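Local structure of putative GH105 family protein (Salmonella enterica subsp. enterica serovar Paratyphi A, 3QWT) at residues L199-W213 and Y259-L271. The protein is of unknown function but, as a possible member of glycoside hydrolase family 105, probably removes unsaturated uronic acid residues from the ends of oligosaccharides. Numbering follows the deposited sequence.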
ATOM      1  N   LEU A 199      -7.166  25.507  15.520  1.00 20.18           N
ATOM      2  CA  LEU A 199      -8.347  25.163  16.302  1.00 29.23           C
ATOM      3  C   LEU A 199      -8.381  25.902  17.641  1.00 35.03           C
ATOM      4  O   LEU A 199      -9.421  26.403  18.052  1.00 32.41           O
ATOM      5  CB  LEU A 199      -8.436  23.646  16.505  1.00 21.34           C
ATOM      6  CG  LEU A 199      -8.557  22.822  15.217  1.00 17.81           C
ATOM      7  CD1 LEU A 199      -8.408  21.353  15.544  1.00 19.62           C
ATOM      8  CD2 LEU A 199      -9.885  23.067  14.479  1.00 18.47           C
ATOM      9  N   LEU A 200      -7.236  25.992  18.313  1.00 35.29           N
ATOM     10  CA  LEU A 200      -7.197  26.647  19.616  1.00 31.12           C
ATOM     11  C   LEU A 200      -7.406  28.139  19.447  1.00 26.68           C
ATOM     12  O   LEU A 200      -8.096  28.767  20.263  1.00 29.66           O
ATOM     13  CB  LEU A 200      -5.878  26.387  20.359  1.00 29.62           C
ATOM     14  CG  LEU A 200      -5.944  26.781  21.837  1.00 30.75           C
ATOM     15  CD1 LEU A 200      -7.016  25.960  22.546  1.00 29.13           C
ATOM     16  CD2 LEU A 200      -4.604  26.601  22.537  1.00 29.29           C
ATOM     17  N   HIS A 201      -6.797  28.713  18.406  1.00 21.03           N
ATOM     18  CA  HIS A 201      -6.966  30.134  18.146  1.00 29.20           C
ATOM     19  C   HIS A 201      -8.452  30.435  17.888  1.00 36.73           C
ATOM     20  O   HIS A 201      -9.003  31.354  18.490  1.00 32.94           O
ATOM     21  CB  HIS A 201      -6.084  30.630  17.005  1.00 25.65           C
ATOM     22  CG  HIS A 201      -4.677  30.943  17.426  1.00 33.45           C
ATOM     23  ND1 HIS A 201      -3.756  29.963  17.727  1.00 34.71           N
ATOM     24  CD2 HIS A 201      -4.053  32.126  17.636  1.00 39.67           C
ATOM     25  CE1 HIS A 201      -2.618  30.531  18.089  1.00 40.57           C
ATOM     26  NE2 HIS A 201      -2.772  31.842  18.053  1.00 36.10           N
ATOM     27  N   VAL A 202      -9.084  29.647  17.015  1.00 27.94           N
ATOM     28  CA  VAL A 202     -10.506  29.785  16.753  1.00 30.39           C
ATOM     29  C   VAL A 202     -11.275  29.754  18.068  1.00 34.28           C
ATOM     30  O   VAL A 202     -12.034  30.672  18.357  1.00 28.56           O
ATOM     31  CB  VAL A 202     -11.039  28.702  15.787  1.00 25.01           C
ATOM     32  CG1 VAL A 202     -12.580  28.710  15.738  1.00 23.74           C
ATOM     33  CG2 VAL A 202     -10.484  28.925  14.401  1.00 30.56           C
ATOM     34  N   GLN A 203     -11.057  28.715  18.872  1.00 34.00           N
ATOM     35  CA  GLN A 203     -11.710  28.604  20.178  1.00 33.06           C
ATOM     36  C   GLN A 203     -11.666  29.913  20.985  1.00 38.25           C
ATOM     37  O   GLN A 203     -12.656  30.312  21.590  1.00 38.75           O
ATOM     38  CB  GLN A 203     -11.073  27.477  20.991  1.00 31.05           C
ATOM     39  CG  GLN A 203     -11.643  27.303  22.402  1.00 32.92           C
ATOM     40  CD  GLN A 203     -11.129  26.026  23.074  1.00 37.13           C
ATOM     41  OE1 GLN A 203     -11.233  24.925  22.511  1.00 37.38           O
ATOM     42  NE2 GLN A 203     -10.560  26.168  24.274  1.00 30.31           N
ATOM     43  N   ASN A 204     -10.519  30.582  20.976  1.00 35.78           N
ATOM     44  CA  ASN A 204     -10.269  31.694  21.886  1.00 37.44           C
ATOM     45  C   ASN A 204     -10.524  33.076  21.298  1.00 34.69           C
ATOM     46  O   ASN A 204     -10.741  34.035  22.040  1.00 34.86           O
ATOM     47  CB  ASN A 204      -8.829  31.640  22.434  1.00 40.39           C
ATOM     48  CG  ASN A 204      -8.626  30.539  23.467  1.00 45.72           C
ATOM     49  OD1 ASN A 204      -9.574  30.078  24.112  1.00 39.28           O
ATOM     50  ND2 ASN A 204      -7.374  30.120  23.636  1.00 49.73           N
ATOM     51  N   LEU A 205     -10.498  33.186  19.975  1.00 33.91           N
ATOM     52  CA  LEU A 205     -10.512  34.506  19.350  1.00 36.08           C
ATOM     53  C   LEU A 205     -11.747  34.780  18.492  1.00 37.46           C
ATOM     54  O   LEU A 205     -12.176  35.923  18.380  1.00 43.13           O
ATOM     55  CB  LEU A 205      -9.235  34.732  18.550  1.00 27.38           C
ATOM     56  CG  LEU A 205      -7.977  34.768  19.424  1.00 36.80           C
ATOM     57  CD1 LEU A 205      -6.710  34.492  18.604  1.00 36.46           C
ATOM     58  CD2 LEU A 205      -7.851  36.102  20.185  1.00 35.98           C
HETATM   59  N   MSE A 206     -12.318  33.740  17.891  1.00 31.97           N
HETATM   60  CA  MSE A 206     -13.514  33.932  17.094  1.00 33.31           C
HETATM   61  C   MSE A 206     -14.684  34.401  17.964  1.00 32.16           C
HETATM   62  O   MSE A 206     -14.889  33.931  19.084  1.00 37.64           O
HETATM   63  CB  MSE A 206     -13.896  32.652  16.355  1.00 41.31           C
HETATM   64  CG  MSE A 206     -15.185  32.794  15.541  1.00 47.24           C
HETATM   65 SE   MSE A 206     -15.926  31.095  14.885  0.57 41.35          SE
HETATM   66  CE  MSE A 206     -17.606  31.871  14.233  1.00 41.92           C
ATOM     67  N   ASP A 207     -15.461  35.324  17.430  1.00 34.48           N
ATOM     68  CA  ASP A 207     -16.661  35.796  18.109  1.00 32.01           C
ATOM     69  C   ASP A 207     -17.866  35.156  17.446  1.00 35.55           C
ATOM     70  O   ASP A 207     -18.324  35.630  16.409  1.00 33.03           O
ATOM     71  CB  ASP A 207     -16.762  37.303  17.971  1.00 38.25           C
ATOM     72  CG  ASP A 207     -18.047  37.848  18.544  1.00 40.41           C
ATOM     73  OD1 ASP A 207     -18.560  37.238  19.499  1.00 44.19           O
ATOM     74  OD2 ASP A 207     -18.528  38.878  18.037  1.00 43.08           O
ATOM     75  N   LYS A 208     -18.364  34.066  18.018  1.00 32.39           N
ATOM     76  CA  LYS A 208     -19.501  33.379  17.420  1.00 33.43           C
ATOM     77  C   LYS A 208     -20.675  34.356  17.225  1.00 41.72           C
ATOM     78  O   LYS A 208     -21.503  34.165  16.343  1.00 42.19           O
ATOM     79  CB  LYS A 208     -19.928  32.206  18.292  1.00 32.96           C
ATOM     80  CG  LYS A 208     -20.340  32.650  19.684  1.00 43.91           C
ATOM     81  CD  LYS A 208     -20.602  31.467  20.599  1.00 47.18           C
ATOM     82  CE  LYS A 208     -20.550  31.913  22.043  1.00 42.22           C
ATOM     83  NZ  LYS A 208     -21.201  30.930  22.912  1.00 44.88           N
ATOM     84  N   GLU A 209     -20.727  35.417  18.028  1.00 43.38           N
ATOM     85  CA  GLU A 209     -21.825  36.376  17.935  1.00 49.71           C
ATOM     86  C   GLU A 209     -21.907  37.101  16.588  1.00 47.28           C
ATOM     87  O   GLU A 209     -23.007  37.418  16.116  1.00 39.16           O
ATOM     88  CB  GLU A 209     -21.787  37.379  19.089  1.00 59.99           C
ATOM     89  CG  GLU A 209     -22.328  36.815  20.399  1.00 72.86           C
ATOM     90  CD  GLU A 209     -22.689  37.897  21.405  1.00 82.64           C
ATOM     91  OE1 GLU A 209     -22.880  37.553  22.595  1.00 85.30           O
ATOM     92  OE2 GLU A 209     -22.784  39.084  21.000  1.00 80.97           O
ATOM     93  N   THR A 210     -20.757  37.333  15.958  1.00 35.33           N
ATOM     94  CA  THR A 210     -20.715  38.159  14.753  1.00 33.83           C
ATOM     95  C   THR A 210     -20.044  37.492  13.564  1.00 35.07           C
ATOM     96  O   THR A 210     -20.221  37.924  12.437  1.00 38.65           O
ATOM     97  CB  THR A 210     -19.964  39.479  15.007  1.00 36.92           C
ATOM     98  OG1 THR A 210     -18.584  39.198  15.278  1.00 44.78           O
ATOM     99  CG2 THR A 210     -20.558  40.203  16.186  1.00 40.82           C
ATOM    100  N   GLY A 211     -19.257  36.453  13.809  1.00 41.51           N
ATOM    101  CA  GLY A 211     -18.512  35.822  12.738  1.00 40.34           C
ATOM    102  C   GLY A 211     -17.146  36.459  12.568  1.00 39.85           C
ATOM    103  O   GLY A 211     -16.235  35.874  11.969  1.00 36.70           O
ATOM    104  N   LEU A 212     -16.995  37.664  13.102  1.00 34.41           N
ATOM    105  CA  LEU A 212     -15.699  38.326  13.081  1.00 37.53           C
ATOM    106  C   LEU A 212     -14.860  37.836  14.269  1.00 40.25           C
ATOM    107  O   LEU A 212     -15.350  37.065  15.097  1.00 41.88           O
ATOM    108  CB  LEU A 212     -15.876  39.852  13.104  1.00 33.63           C
ATOM    109  CG  LEU A 212     -16.704  40.380  11.927  1.00 38.92           C
ATOM    110  CD1 LEU A 212     -17.148  41.849  12.121  1.00 41.98           C
ATOM    111  CD2 LEU A 212     -15.961  40.195  10.599  1.00 29.51           C
ATOM    112  N   TRP A 213     -13.615  38.297  14.364  1.00 35.77           N
ATOM    113  CA  TRP A 213     -12.703  37.843  15.413  1.00 40.76           C
ATOM    114  C   TRP A 213     -12.265  38.940  16.385  1.00 41.97           C
ATOM    115  O   TRP A 213     -12.154  40.109  16.018  1.00 37.74           O
ATOM    116  CB  TRP A 213     -11.440  37.259  14.784  1.00 37.42           C
ATOM    117  CG  TRP A 213     -11.596  35.882  14.233  1.00 31.45           C
ATOM    118  CD1 TRP A 213     -12.596  35.423  13.436  1.00 33.51           C
ATOM    119  CD2 TRP A 213     -10.681  34.794  14.403  1.00 28.95           C
ATOM    120  NE1 TRP A 213     -12.375  34.096  13.115  1.00 33.73           N
ATOM    121  CE2 TRP A 213     -11.204  33.693  13.694  1.00 27.69           C
ATOM    122  CE3 TRP A 213      -9.478  34.642  15.102  1.00 31.66           C
ATOM    123  CZ2 TRP A 213     -10.559  32.452  13.659  1.00 34.89           C
ATOM    124  CZ3 TRP A 213      -8.834  33.416  15.067  1.00 31.13           C
ATOM    125  CH2 TRP A 213      -9.382  32.328  14.353  1.00 33.21           C
ATOM    126  N   TYR A 259     -14.466  22.453   8.626  1.00 31.12           N
ATOM    127  CA  TYR A 259     -14.549  23.330   9.786  1.00 33.03           C
ATOM    128  C   TYR A 259     -13.874  24.668   9.486  1.00 35.79           C
ATOM    129  O   TYR A 259     -14.353  25.725   9.902  1.00 37.58           O
ATOM    130  CB  TYR A 259     -13.979  22.684  11.050  1.00 26.77           C
ATOM    131  CG  TYR A 259     -14.090  23.582  12.267  1.00 27.25           C
ATOM    132  CD1 TYR A 259     -15.316  23.809  12.876  1.00 27.21           C
ATOM    133  CD2 TYR A 259     -12.975  24.219  12.786  1.00 26.45           C
ATOM    134  CE1 TYR A 259     -15.423  24.620  13.978  1.00 26.43           C
ATOM    135  CE2 TYR A 259     -13.067  25.035  13.890  1.00 32.73           C
ATOM    136  CZ  TYR A 259     -14.300  25.240  14.482  1.00 32.10           C
ATOM    137  OH  TYR A 259     -14.403  26.058  15.582  1.00 34.58           O
ATOM    138  N   LEU A 260     -12.785  24.631   8.727  1.00 34.10           N
ATOM    139  CA  LEU A 260     -12.079  25.872   8.387  1.00 40.98           C
ATOM    140  C   LEU A 260     -12.843  26.702   7.364  1.00 32.22           C
ATOM    141  O   LEU A 260     -12.893  27.925   7.455  1.00 28.99           O
ATOM    142  CB  LEU A 260     -10.662  25.590   7.883  1.00 46.17           C
ATOM    143  CG  LEU A 260      -9.712  24.986   8.920  1.00 47.77           C
ATOM    144  CD1 LEU A 260      -8.322  24.766   8.325  1.00 37.03           C
ATOM    145  CD2 LEU A 260      -9.659  25.875  10.165  1.00 51.64           C
ATOM    146  N   VAL A 261     -13.424  26.029   6.382  1.00 30.74           N
ATOM    147  CA  VAL A 261     -14.266  26.693   5.416  1.00 28.27           C
ATOM    148  C   VAL A 261     -15.413  27.398   6.144  1.00 36.03           C
ATOM    149  O   VAL A 261     -15.789  28.501   5.780  1.00 36.09           O
ATOM    150  CB  VAL A 261     -14.820  25.698   4.389  1.00 33.53           C
ATOM    151  CG1 VAL A 261     -15.952  26.333   3.551  1.00 20.64           C
ATOM    152  CG2 VAL A 261     -13.684  25.163   3.500  1.00 37.97           C
ATOM    153  N   GLN A 262     -15.945  26.762   7.184  1.00 33.05           N
ATOM    154  CA  GLN A 262     -17.031  27.337   7.969  1.00 22.40           C
ATOM    155  C   GLN A 262     -16.622  28.605   8.701  1.00 29.91           C
ATOM    156  O   GLN A 262     -17.353  29.600   8.687  1.00 32.93           O
ATOM    157  CB  GLN A 262     -17.562  26.325   8.984  1.00 24.91           C
ATOM    158  CG  GLN A 262     -18.700  26.872   9.849  1.00 26.92           C
ATOM    159  CD  GLN A 262     -18.210  27.555  11.133  1.00 34.13           C
ATOM    160  OE1 GLN A 262     -18.926  28.356  11.725  1.00 37.99           O
ATOM    161  NE2 GLN A 262     -17.006  27.219  11.574  1.00 27.94           N
ATOM    162  N   VAL A 263     -15.457  28.574   9.339  1.00 34.84           N
ATOM    163  CA  VAL A 263     -14.931  29.753  10.026  1.00 30.00           C
ATOM    164  C   VAL A 263     -14.704  30.904   9.050  1.00 31.52           C
ATOM    165  O   VAL A 263     -15.061  32.063   9.324  1.00 26.99           O
ATOM    166  CB  VAL A 263     -13.614  29.430  10.733  1.00 27.94           C
ATOM    167  CG1 VAL A 263     -12.908  30.736  11.215  1.00 18.69           C
ATOM    168  CG2 VAL A 263     -13.873  28.433  11.866  1.00 22.71           C
ATOM    169  N   LEU A 264     -14.121  30.574   7.900  1.00 29.30           N
ATOM    170  CA  LEU A 264     -13.896  31.562   6.860  1.00 29.72           C
ATOM    171  C   LEU A 264     -15.230  32.172   6.416  1.00 34.08           C
ATOM    172  O   LEU A 264     -15.372  33.395   6.314  1.00 36.61           O
ATOM    173  CB  LEU A 264     -13.179  30.941   5.664  1.00 27.50           C
ATOM    174  CG  LEU A 264     -12.893  31.942   4.533  1.00 32.28           C
ATOM    175  CD1 LEU A 264     -11.919  33.001   5.003  1.00 36.88           C
ATOM    176  CD2 LEU A 264     -12.348  31.233   3.307  1.00 36.93           C
ATOM    177  N   ASN A 265     -16.206  31.313   6.160  1.00 32.83           N
ATOM    178  CA  ASN A 265     -17.518  31.775   5.715  1.00 38.87           C
ATOM    179  C   ASN A 265     -18.195  32.720   6.696  1.00 33.52           C
ATOM    180  O   ASN A 265     -18.637  33.801   6.322  1.00 43.47           O
ATOM    181  CB  ASN A 265     -18.430  30.589   5.411  1.00 43.60           C
ATOM    182  CG  ASN A 265     -18.559  30.334   3.935  1.00 43.61           C
ATOM    183  OD1 ASN A 265     -19.467  30.848   3.287  1.00 35.71           O
ATOM    184  ND2 ASN A 265     -17.630  29.555   3.383  1.00 45.55           N
ATOM    185  N   ALA A 266     -18.272  32.306   7.952  1.00 34.22           N
ATOM    186  CA  ALA A 266     -18.864  33.135   8.977  1.00 37.77           C
ATOM    187  C   ALA A 266     -18.196  34.512   8.961  1.00 41.69           C
ATOM    188  O   ALA A 266     -18.864  35.529   9.123  1.00 39.30           O
ATOM    189  CB  ALA A 266     -18.722  32.481  10.335  1.00 31.83           C
ATOM    190  N   GLN A 267     -16.880  34.546   8.752  1.00 38.03           N
ATOM    191  CA  GLN A 267     -16.190  35.833   8.703  1.00 38.63           C
ATOM    192  C   GLN A 267     -16.553  36.628   7.454  1.00 39.20           C
ATOM    193  O   GLN A 267     -16.889  37.795   7.537  1.00 37.48           O
ATOM    194  CB  GLN A 267     -14.666  35.705   8.788  1.00 33.68           C
ATOM    195  CG  GLN A 267     -13.997  37.079   8.983  1.00 32.72           C
ATOM    196  CD  GLN A 267     -12.500  37.063   8.754  1.00 41.05           C
ATOM    197  OE1 GLN A 267     -12.023  36.632   7.700  1.00 44.80           O
ATOM    198  NE2 GLN A 267     -11.747  37.542   9.738  1.00 37.01           N
ATOM    199  N   ILE A 268     -16.462  35.994   6.297  1.00 41.52           N
ATOM    200  CA  ILE A 268     -16.691  36.689   5.043  1.00 33.91           C
ATOM    201  C   ILE A 268     -18.126  37.253   5.009  1.00 33.42           C
ATOM    202  O   ILE A 268     -18.348  38.401   4.621  1.00 29.74           O
ATOM    203  CB  ILE A 268     -16.323  35.775   3.853  1.00 34.98           C
ATOM    204  CG1 ILE A 268     -14.793  35.550   3.825  1.00 34.38           C
ATOM    205  CG2 ILE A 268     -16.790  36.341   2.555  1.00 38.99           C
ATOM    206  CD1 ILE A 268     -14.233  34.905   2.530  1.00 25.50           C
ATOM    207  N   ALA A 269     -19.094  36.482   5.486  1.00 31.45           N
ATOM    208  CA  ALA A 269     -20.466  36.985   5.568  1.00 35.37           C
ATOM    209  C   ALA A 269     -20.548  38.228   6.447  1.00 39.69           C
ATOM    210  O   ALA A 269     -21.230  39.202   6.101  1.00 39.16           O
ATOM    211  CB  ALA A 269     -21.435  35.889   6.075  1.00 39.41           C
ATOM    212  N   ALA A 270     -19.860  38.205   7.587  1.00 40.48           N
ATOM    213  CA  ALA A 270     -19.907  39.352   8.498  1.00 41.78           C
ATOM    214  C   ALA A 270     -19.192  40.575   7.914  1.00 47.65           C
ATOM    215  O   ALA A 270     -19.562  41.732   8.189  1.00 51.03           O
ATOM    216  CB  ALA A 270     -19.341  38.991   9.840  1.00 39.96           C
ATOM    217  N   LEU A 271     -18.177  40.312   7.102  1.00 45.47           N
ATOM    218  CA  LEU A 271     -17.401  41.375   6.478  1.00 45.06           C
ATOM    219  C   LEU A 271     -18.214  42.014   5.370  1.00 49.23           C
ATOM    220  O   LEU A 271     -18.133  43.218   5.139  1.00 47.09           O
ATOM    221  CB  LEU A 271     -16.097  40.818   5.902  1.00 40.58           C
ATOM    222  CG  LEU A 271     -14.981  40.537   6.908  1.00 40.48           C
ATOM    223  CD1 LEU A 271     -13.959  39.577   6.326  1.00 33.83           C
ATOM    224  CD2 LEU A 271     -14.308  41.847   7.343  1.00 42.03           C
TER
HETATM  225  O   HOH W   1     -14.826  33.434  11.544  1.00 32.55           O
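Trp213 and Val263 meet around a water that bridges the two segments, 199-213 and 259-271, which share no direct hydrogen bond. Trp213 NE1 donates a hydrogen bond to this water at 3.0 Å, and the water donates to Gly211 O and to Val263 O, a carbonyl whose helical bond from Gln267 N is kept. Water and Gly211 O both lie in the indole plane, as does Val263 CG1, which sits at the ring edge 3.8 Å from Trp213 CZ2. Over one indole face passes the backbone at Leu205 and Met206.

From Tyr259 CB the side chain runs toward helix 199-205, with CG anti to the backbone N (chi1 -179°). CD2 meets Leu199 CD2 at 3.7 Å, CE2 touches both Leu199 CD2 and Val202 CG1, CZ also nears Val202 CG1, and OH ends 3.2 Å from that methyl while making a weak hydrogen bond to Gln203 OE1 of a second subunit. Val263 CG2 lies over one ring face, near the rim.

Further along, the turn after helix 199-205 comes down on the other helix. Gly211, at phi 90°, lays its bare CA 3.6 Å from Ala266 O. Its carbonyl also receives a CA-H...O contact from Gln267. Leu212 CG rests on Ala270 CB at 3.6 Å, and its CD2 reaches Leu271 CG. Thr210 OG1 holds the turn by accepting from Leu212 N, an ST turn, and by donating to Asp207 OD2, which also pairs with Arg229.

The axes of segments 199-205 and 259-271 run 35° from parallel and approach to 12.1 Å; their parent helices, 188-205 and 255-272, belong to the alpha/alpha toroid. Helix 231-248 packs against Leu212, Trp213 and Leu260, helix 294-309 lies behind Leu264 and Ile268, and strand 165-167 borders Leu200 and Asn204.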